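Local structure of putative alpha-ketoglutarate-dependent taurine dioxygenase (Burkholderia xenovorans, 5HSX) at residues 133-138 and 291-296; 27-32 and 252-257. The protein probably acts as an iron(II)- and 2-oxoglutarate-dependent dioxygenase of the TfdA/TauD family, using molecular oxygen to oxidise a substrate. One frame throughout, in Å; residues are numbered along the deposited sequence.

From the N terminus, residues 27-32 come first and 133-138 second. Contact 2 closes when 252-257 returns to 27-32 after 219 intervening residues; contact 1 closes later, when 291-296 returns to 133-138 after 152. The segments alternate along the chain, so the two closures cross rather than nest. Contact 1 pairs two neighbouring strands, 135-140 and 287-293, inside the large mixed sheet. Contact 2 packs the loop leading into strand 31-34 of that sheet on strand 253-256, an outer strand of the four-stranded antiparallel sheet. Their centres lie 19 Å apart, in a core consistent with the double-stranded beta-helix of this family.

Contact 1. Residues 133-138 and 291-296; sequences PWASIL and TTLVGD
The indole of W134 meets the 291-296 segment mainly through its pyrrole side. One face carries A135 CB, 3.4 Å above the ring plane and displaced toward the rim, while the carbonyl of V294 lies at the edge, with V294 O 3.1 Å from W134 CD1. A water in the ring plane joins this group to the indole: it donates to V294 O and accepts a weak hydrogen bond from W134 NE1. L293 runs beside W134, both side chains pointing the same way; the forked end of leucine brings CD1 to 3.5 Å from W134 CZ2, while L293 CB lies by NE1. The W134 chi1 of 80° sets CG between the backbone N and the carbonyl carbon, and from there the ring extends beside L293.

Beyond the ring the backbones pair as antiparallel strands. I137 and T291 exchange two nearly straight bonds, I137 N to T291 O at 2.8 Å and T291 N to I137 O at 2.9 Å, and L293 N donates to A135 O. At the end of the ladder W134 N reaches L293 O over 3.0 Å by a more bent bond (131° at the hydrogen). G295 CA comes 3.7 Å from W134 N, where a beta carbon would collide, so glycine fits.

The buried hydroxyls find partners outside the pair: T291 OG1 is hydrogen-bonded to S76, T292 OG1 to T83 and S136 OG to N268. S136 OG also makes a weak bond to D125, a ligand of the bound sodium ion, so S136 may act as a second-shell residue of the metal site.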
ATOM      1  N   PRO B 133      12.553 -15.689 -14.177  1.00 22.11           N
ATOM      2  CA  PRO B 133      12.982 -16.370 -12.947  1.00 20.47           C
ATOM      3  C   PRO B 133      11.781 -16.668 -12.062  1.00 24.77           C
ATOM      4  O   PRO B 133      10.854 -15.864 -11.953  1.00 26.02           O
ATOM      5  CB  PRO B 133      13.930 -15.357 -12.287  1.00 24.33           C
ATOM      6  CG  PRO B 133      13.514 -14.030 -12.853  1.00 28.91           C
ATOM      7  CD  PRO B 133      13.117 -14.329 -14.278  1.00 21.53           C
ATOM      8  N   TRP B 134      11.783 -17.848 -11.443  1.00 21.33           N
ATOM      9  CA  TRP B 134      10.611 -18.192 -10.648  1.00 20.76           C
ATOM     10  C   TRP B 134      10.610 -17.527  -9.277  1.00 23.18           C
ATOM     11  O   TRP B 134       9.538 -17.391  -8.679  1.00 22.48           O
ATOM     12  CB  TRP B 134      10.481 -19.715 -10.519  1.00 19.27           C
ATOM     13  CG  TRP B 134      11.354 -20.395  -9.504  1.00 26.20           C
ATOM     14  CD1 TRP B 134      12.573 -20.994  -9.722  1.00 25.74           C
ATOM     15  CD2 TRP B 134      11.042 -20.612  -8.123  1.00 26.43           C
ATOM     16  NE1 TRP B 134      13.039 -21.557  -8.552  1.00 24.99           N
ATOM     17  CE2 TRP B 134      12.121 -21.331  -7.556  1.00 25.39           C
ATOM     18  CE3 TRP B 134       9.951 -20.272  -7.309  1.00 25.00           C
ATOM     19  CZ2 TRP B 134      12.142 -21.706  -6.213  1.00 24.38           C
ATOM     20  CZ3 TRP B 134       9.978 -20.643  -5.973  1.00 27.95           C
ATOM     21  CH2 TRP B 134      11.070 -21.350  -5.438  1.00 26.13           C
ATOM     22  N   ALA B 135      11.767 -17.093  -8.775  1.00 21.67           N
ATOM     23  CA  ALA B 135      11.821 -16.498  -7.447  1.00 21.69           C
ATOM     24  C   ALA B 135      13.018 -15.574  -7.358  1.00 21.66           C
ATOM     25  O   ALA B 135      13.986 -15.702  -8.115  1.00 24.99           O
ATOM     26  CB  ALA B 135      11.923 -17.563  -6.346  1.00 23.87           C
ATOM     27  N   SER B 136      12.957 -14.661  -6.396  1.00 19.10           N
ATOM     28  CA  SER B 136      14.105 -13.829  -6.071  1.00 26.37           C
ATOM     29  C   SER B 136      14.258 -13.768  -4.559  1.00 23.99           C
ATOM     30  O   SER B 136      13.279 -13.878  -3.814  1.00 23.43           O
ATOM     31  CB  SER B 136      13.960 -12.411  -6.649  1.00 35.51           C
ATOM     32  OG  SER B 136      13.319 -12.430  -7.918  1.00 42.23           O
ATOM     33  N   ILE B 137      15.498 -13.576  -4.116  1.00 22.17           N
ATOM     34  CA  ILE B 137      15.832 -13.449  -2.704  1.00 23.29           C
ATOM     35  C   ILE B 137      16.627 -12.164  -2.542  1.00 24.12           C
ATOM     36  O   ILE B 137      17.768 -12.070  -3.011  1.00 24.67           O
ATOM     37  CB  ILE B 137      16.626 -14.658  -2.190  1.00 21.32           C
ATOM     38  CG1 ILE B 137      15.786 -15.926  -2.345  1.00 24.88           C
ATOM     39  CG2 ILE B 137      17.055 -14.432  -0.733  1.00 23.95           C
ATOM     40  CD1 ILE B 137      16.564 -17.185  -2.261  1.00 30.16           C
ATOM     41  N   LEU B 138      16.032 -11.177  -1.875  1.00 22.82           N
ATOM     42  CA  LEU B 138      16.590  -9.837  -1.750  1.00 20.59           C
ATOM     43  C   LEU B 138      16.930  -9.581  -0.287  1.00 23.81           C
ATOM     44  O   LEU B 138      16.053  -9.703   0.576  1.00 23.10           O
ATOM     45  CB  LEU B 138      15.574  -8.811  -2.254  1.00 21.29           C
ATOM     46  CG  LEU B 138      15.894  -7.323  -2.170  1.00 23.91           C
ATOM     47  CD1 LEU B 138      17.099  -6.984  -3.027  1.00 23.50           C
ATOM     48  CD2 LEU B 138      14.649  -6.538  -2.610  1.00 24.29           C
ATOM     49  N   THR B 291      19.586 -12.271  -5.309  1.00 22.61           N
ATOM     50  CA  THR B 291      19.814 -13.439  -6.146  1.00 21.83           C
ATOM     51  C   THR B 291      18.476 -13.822  -6.756  1.00 23.34           C
ATOM     52  O   THR B 291      17.416 -13.484  -6.217  1.00 21.69           O
ATOM     53  CB  THR B 291      20.375 -14.609  -5.338  1.00 24.26           C
ATOM     54  OG1 THR B 291      19.461 -14.927  -4.281  1.00 24.63           O
ATOM     55  CG2 THR B 291      21.740 -14.255  -4.740  1.00 27.12           C
ATOM     56  N   THR B 292      18.504 -14.503  -7.903  1.00 23.10           N
ATOM     57  CA  THR B 292      17.249 -14.990  -8.456  1.00 23.80           C
ATOM     58  C   THR B 292      17.446 -16.411  -8.965  1.00 23.36           C
ATOM     59  O   THR B 292      18.563 -16.838  -9.279  1.00 22.64           O
ATOM     60  CB  THR B 292      16.661 -14.076  -9.568  1.00 31.04           C
ATOM     61  OG1 THR B 292      17.260 -14.352 -10.827  1.00 34.12           O
ATOM     62  CG2 THR B 292      16.865 -12.591  -9.254  1.00 20.40           C
ATOM     63  N   LEU B 293      16.347 -17.146  -8.998  1.00 20.67           N
ATOM     64  CA  LEU B 293      16.351 -18.565  -9.312  1.00 22.56           C
ATOM     65  C   LEU B 293      15.758 -18.786 -10.696  1.00 26.25           C
ATOM     66  O   LEU B 293      14.703 -18.228 -11.019  1.00 22.70           O
ATOM     67  CB  LEU B 293      15.569 -19.346  -8.256  1.00 24.20           C
ATOM     68  CG  LEU B 293      16.046 -19.159  -6.810  1.00 27.81           C
ATOM     69  CD1 LEU B 293      15.210 -20.006  -5.854  1.00 28.69           C
ATOM     70  CD2 LEU B 293      17.525 -19.504  -6.672  1.00 26.53           C
ATOM     71  N   VAL B 294      16.435 -19.620 -11.495  1.00 22.37           N
ATOM     72  CA  VAL B 294      16.034 -19.885 -12.877  1.00 19.98           C
ATOM     73  C   VAL B 294      14.661 -20.543 -12.913  1.00 22.36           C
ATOM     74  O   VAL B 294      14.405 -21.520 -12.201  1.00 24.06           O
ATOM     75  CB  VAL B 294      17.095 -20.771 -13.558  1.00 23.91           C
ATOM     76  CG1 VAL B 294      16.676 -21.160 -14.980  1.00 28.61           C
ATOM     77  CG2 VAL B 294      18.462 -20.069 -13.556  1.00 24.39           C
ATOM     78  N   GLY B 295      13.770 -20.013 -13.754  1.00 21.37           N
ATOM     79  CA  GLY B 295      12.424 -20.523 -13.887  1.00 25.41           C
ATOM     80  C   GLY B 295      12.223 -21.245 -15.213  1.00 30.05           C
ATOM     81  O   GLY B 295      13.081 -21.249 -16.094  1.00 27.92           O
ATOM     82  N   ASP B 296      11.054 -21.866 -15.339  1.00 24.44           N
ATOM     83  CA  ASP B 296      10.678 -22.600 -16.540  1.00 24.53           C
ATOM     84  C   ASP B 296       9.818 -21.721 -17.451  1.00 30.16           C
ATOM     85  O   ASP B 296       9.475 -20.584 -17.121  1.00 28.19           O
ATOM     86  CB  ASP B 296       9.946 -23.885 -16.156  1.00 36.96           C
ATOM     87  CG  ASP B 296      10.895 -24.987 -15.715  1.00 55.67           C
ATOM     88  OD1 ASP B 296      11.947 -25.164 -16.371  1.00 65.36           O
ATOM     89  OD2 ASP B 296      10.597 -25.674 -14.717  1.00 57.96           O
TER
HETATM   90  O   HOH W   1      15.473 -22.772  -9.992  1.00 26.39           O

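Contact 2. Residues 27-32 and 252-257; sequences AHIGAE and FTVRFK. With EDO (1,2-ethanediol), chain N.
I29 and V254 meet through branches set by their first torsions. In I29 CG1 lies anti to the backbone N (chi1 -177°), which leaves CG2 between that N and the carbonyl carbon and directed at the other segment. In V254 chi1 of 66° puts CG1 between the backbone N and the carbonyl carbon. The two side chains then cross obliquely, I29 CG2 lying 3.9 Å from V254 CB and I29 CG1 4.0 Å from V254 CG1. The same I29 CG2 also rests 3.4 Å from F252 O and close to the carbonyl carbon of T253, while I29 O approaches V254 CB at 3.6 Å. Branching at CB gives each residue carbons close to its main chain, so I29 presents CG1 and CG2, and V254 CG1 and CB, to the other segment. V59 of strand 59-62 packs against both.

G30 follows at backbone angles (phi 97°) where a beta carbon would jam against the carbonyl oxygen of I29 and also press on V254 CG2; glycine therefore fits the loop just before strand 31-34. In strand 253-256, R255 and T253 form weak reciprocal bonds with their counterparts in the second subunit.

No hydrogen bond joins the two segments. The contact is buried dispersion packing, the I29 and V254 branches resting on each other and on backbone carbonyls. The one polar atom of 27-32 that faces V254, I29 O, is satisfied by S26 OG, so cohesion here depends on close fit rather than on polar pairing.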
ATOM      1  N   ALA B  27      -4.462 -10.924   4.781  1.00 22.92           N
ATOM      2  CA  ALA B  27      -5.405 -12.024   4.588  1.00 23.50           C
ATOM      3  C   ALA B  27      -4.841 -13.079   3.644  1.00 26.79           C
ATOM      4  O   ALA B  27      -5.017 -14.282   3.874  1.00 26.98           O
ATOM      5  CB  ALA B  27      -6.740 -11.499   4.061  1.00 28.58           C
ATOM      6  N   HIS B  28      -4.164 -12.660   2.570  1.00 27.24           N
ATOM      7  CA  HIS B  28      -3.738 -13.680   1.619  1.00 33.46           C
ATOM      8  C   HIS B  28      -2.346 -13.492   1.028  1.00 25.07           C
ATOM      9  O   HIS B  28      -2.003 -14.223   0.087  1.00 27.40           O
ATOM     10  CB  HIS B  28      -4.749 -13.804   0.471  1.00 37.81           C
ATOM     11  CG  HIS B  28      -6.098 -14.294   0.902  1.00 41.37           C
ATOM     12  ND1 HIS B  28      -6.329 -15.598   1.290  1.00 47.22           N
ATOM     13  CD2 HIS B  28      -7.288 -13.655   1.005  1.00 44.45           C
ATOM     14  CE1 HIS B  28      -7.602 -15.741   1.617  1.00 49.23           C
ATOM     15  NE2 HIS B  28      -8.206 -14.575   1.454  1.00 50.13           N
ATOM     16  N   ILE B  29      -1.519 -12.578   1.532  1.00 20.65           N
ATOM     17  CA  ILE B  29      -0.152 -12.503   1.017  1.00 18.46           C
ATOM     18  C   ILE B  29       0.800 -12.003   2.094  1.00 22.86           C
ATOM     19  O   ILE B  29       0.513 -11.046   2.821  1.00 21.11           O
ATOM     20  CB  ILE B  29      -0.070 -11.635  -0.261  1.00 18.53           C
ATOM     21  CG1 ILE B  29       1.359 -11.638  -0.805  1.00 17.35           C
ATOM     22  CG2 ILE B  29      -0.577 -10.198  -0.008  1.00 19.05           C
ATOM     23  CD1 ILE B  29       1.467 -11.074  -2.210  1.00 17.97           C
ATOM     24  N   GLY B  30       1.954 -12.661   2.175  1.00 17.71           N
ATOM     25  CA  GLY B  30       3.047 -12.209   3.011  1.00 19.26           C
ATOM     26  C   GLY B  30       3.080 -12.910   4.350  1.00 21.10           C
ATOM     27  O   GLY B  30       2.043 -13.024   5.012  1.00 21.12           O
ATOM     28  N   ALA B  31       4.256 -13.380   4.762  1.00 18.94           N
ATOM     29  CA  ALA B  31       4.410 -13.990   6.073  1.00 21.76           C
ATOM     30  C   ALA B  31       5.853 -13.841   6.529  1.00 22.25           C
ATOM     31  O   ALA B  31       6.783 -13.936   5.720  1.00 23.34           O
ATOM     32  CB  ALA B  31       4.011 -15.475   6.050  1.00 19.41           C
ATOM     33  N   GLU B  32       6.036 -13.595   7.823  1.00 23.98           N
ATOM     34  CA  GLU B  32       7.362 -13.629   8.421  1.00 28.30           C
ATOM     35  C   GLU B  32       7.684 -15.055   8.834  1.00 32.01           C
ATOM     36  O   GLU B  32       6.809 -15.793   9.296  1.00 30.96           O
ATOM     37  CB  GLU B  32       7.454 -12.703   9.639  1.00 29.79           C
ATOM     38  CG  GLU B  32       7.278 -11.238   9.311  1.00 34.62           C
ATOM     39  CD  GLU B  32       7.833 -10.325  10.394  1.00 45.22           C
ATOM     40  OE1 GLU B  32       8.232 -10.838  11.462  1.00 41.24           O
ATOM     41  OE2 GLU B  32       7.880  -9.096  10.169  1.00 48.65           O
ATOM     42  N   PHE B 252      -5.256  -7.187  -2.272  1.00 19.70           N
ATOM     43  CA  PHE B 252      -4.330  -8.187  -2.802  1.00 18.88           C
ATOM     44  C   PHE B 252      -2.886  -7.937  -2.383  1.00 21.43           C
ATOM     45  O   PHE B 252      -2.014  -8.720  -2.763  1.00 16.95           O
ATOM     46  CB  PHE B 252      -4.391  -8.240  -4.346  1.00 17.63           C
ATOM     47  CG  PHE B 252      -5.769  -8.479  -4.900  1.00 18.22           C
ATOM     48  CD1 PHE B 252      -6.553  -9.524  -4.421  1.00 23.59           C
ATOM     49  CD2 PHE B 252      -6.282  -7.652  -5.895  1.00 18.09           C
ATOM     50  CE1 PHE B 252      -7.831  -9.743  -4.926  1.00 22.81           C
ATOM     51  CE2 PHE B 252      -7.560  -7.857  -6.404  1.00 20.42           C
ATOM     52  CZ  PHE B 252      -8.336  -8.911  -5.916  1.00 22.87           C
ATOM     53  N   THR B 253      -2.605  -6.891  -1.597  1.00 18.60           N
ATOM     54  CA  THR B 253      -1.233  -6.427  -1.422  1.00 19.02           C
ATOM     55  C   THR B 253      -0.723  -6.591   0.006  1.00 17.05           C
ATOM     56  O   THR B 253      -1.490  -6.706   0.965  1.00 18.48           O
ATOM     57  CB  THR B 253      -1.069  -4.942  -1.815  1.00 22.09           C
ATOM     58  OG1 THR B 253      -1.723  -4.104  -0.847  1.00 19.93           O
ATOM     59  CG2 THR B 253      -1.636  -4.693  -3.201  1.00 23.31           C
ATOM     60  N   VAL B 254       0.603  -6.581   0.125  1.00 16.87           N
ATOM     61  CA  VAL B 254       1.285  -6.459   1.411  1.00 17.20           C
ATOM     62  C   VAL B 254       2.442  -5.479   1.248  1.00 20.69           C
ATOM     63  O   VAL B 254       3.073  -5.418   0.188  1.00 19.78           O
ATOM     64  CB  VAL B 254       1.774  -7.834   1.933  1.00 19.94           C
ATOM     65  CG1 VAL B 254       2.875  -8.420   1.020  1.00 20.88           C
ATOM     66  CG2 VAL B 254       2.257  -7.720   3.380  1.00 24.33           C
ATOM     67  N   ARG B 255       2.703  -4.698   2.296  1.00 17.06           N
ATOM     68  CA  ARG B 255       3.785  -3.721   2.328  1.00 16.60           C
ATOM     69  C   ARG B 255       4.810  -4.140   3.375  1.00 20.04           C
ATOM     70  O   ARG B 255       4.444  -4.622   4.454  1.00 21.99           O
ATOM     71  CB  ARG B 255       3.223  -2.325   2.635  1.00 15.97           C
ATOM     72  CG  ARG B 255       4.250  -1.192   2.664  1.00 17.02           C
ATOM     73  CD  ARG B 255       3.514   0.139   2.687  1.00 17.18           C
ATOM     74  NE  ARG B 255       4.430   1.258   2.849  1.00 19.11           N
ATOM     75  CZ  ARG B 255       4.089   2.527   2.636  1.00 20.43           C
ATOM     76  NH1 ARG B 255       2.865   2.820   2.226  1.00 18.94           N
ATOM     77  NH2 ARG B 255       4.986   3.501   2.821  1.00 21.70           N
ATOM     78  N   PHE B 256       6.096  -3.951   3.062  1.00 19.81           N
ATOM     79  CA  PHE B 256       7.199  -4.408   3.903  1.00 18.34           C
ATOM     80  C   PHE B 256       8.124  -3.235   4.177  1.00 21.90           C
ATOM     81  O   PHE B 256       8.628  -2.610   3.239  1.00 20.93           O
ATOM     82  CB  PHE B 256       7.970  -5.539   3.214  1.00 19.87           C
ATOM     83  CG  PHE B 256       9.047  -6.172   4.060  1.00 22.66           C
ATOM     84  CD1 PHE B 256       8.718  -6.953   5.159  1.00 24.60           C
ATOM     85  CD2 PHE B 256      10.379  -6.036   3.719  1.00 22.73           C
ATOM     86  CE1 PHE B 256       9.709  -7.558   5.919  1.00 22.20           C
ATOM     87  CE2 PHE B 256      11.374  -6.649   4.467  1.00 23.31           C
ATOM     88  CZ  PHE B 256      11.039  -7.413   5.566  1.00 23.34           C
ATOM     89  N   LYS B 257       8.364  -2.948   5.448  1.00 20.70           N
ATOM     90  CA  LYS B 257       9.331  -1.934   5.836  1.00 21.57           C
ATOM     91  C   LYS B 257      10.635  -2.630   6.186  1.00 21.84           C
ATOM     92  O   LYS B 257      10.682  -3.444   7.118  1.00 22.44           O
ATOM     93  CB  LYS B 257       8.830  -1.087   7.006  1.00 22.06           C
ATOM     94  CG  LYS B 257       9.857  -0.040   7.431  1.00 19.85           C
ATOM     95  CD  LYS B 257       9.270   0.942   8.429  1.00 22.52           C
ATOM     96  CE  LYS B 257      10.238   2.097   8.706  1.00 24.67           C
ATOM     97  NZ  LYS B 257      11.525   1.667   9.335  1.00 26.57           N
TER
HETATM   98  C1  EDO N 402      -3.386 -19.061   2.707  1.00 48.16           C
HETATM   99  O1  EDO N 402      -4.618 -19.415   3.339  1.00 56.22           O
HETATM  100  C2  EDO N 402      -3.450 -17.608   2.258  1.00 39.48           C
HETATM  101  O2  EDO N 402      -4.595 -17.429   1.421  1.00 37.75           O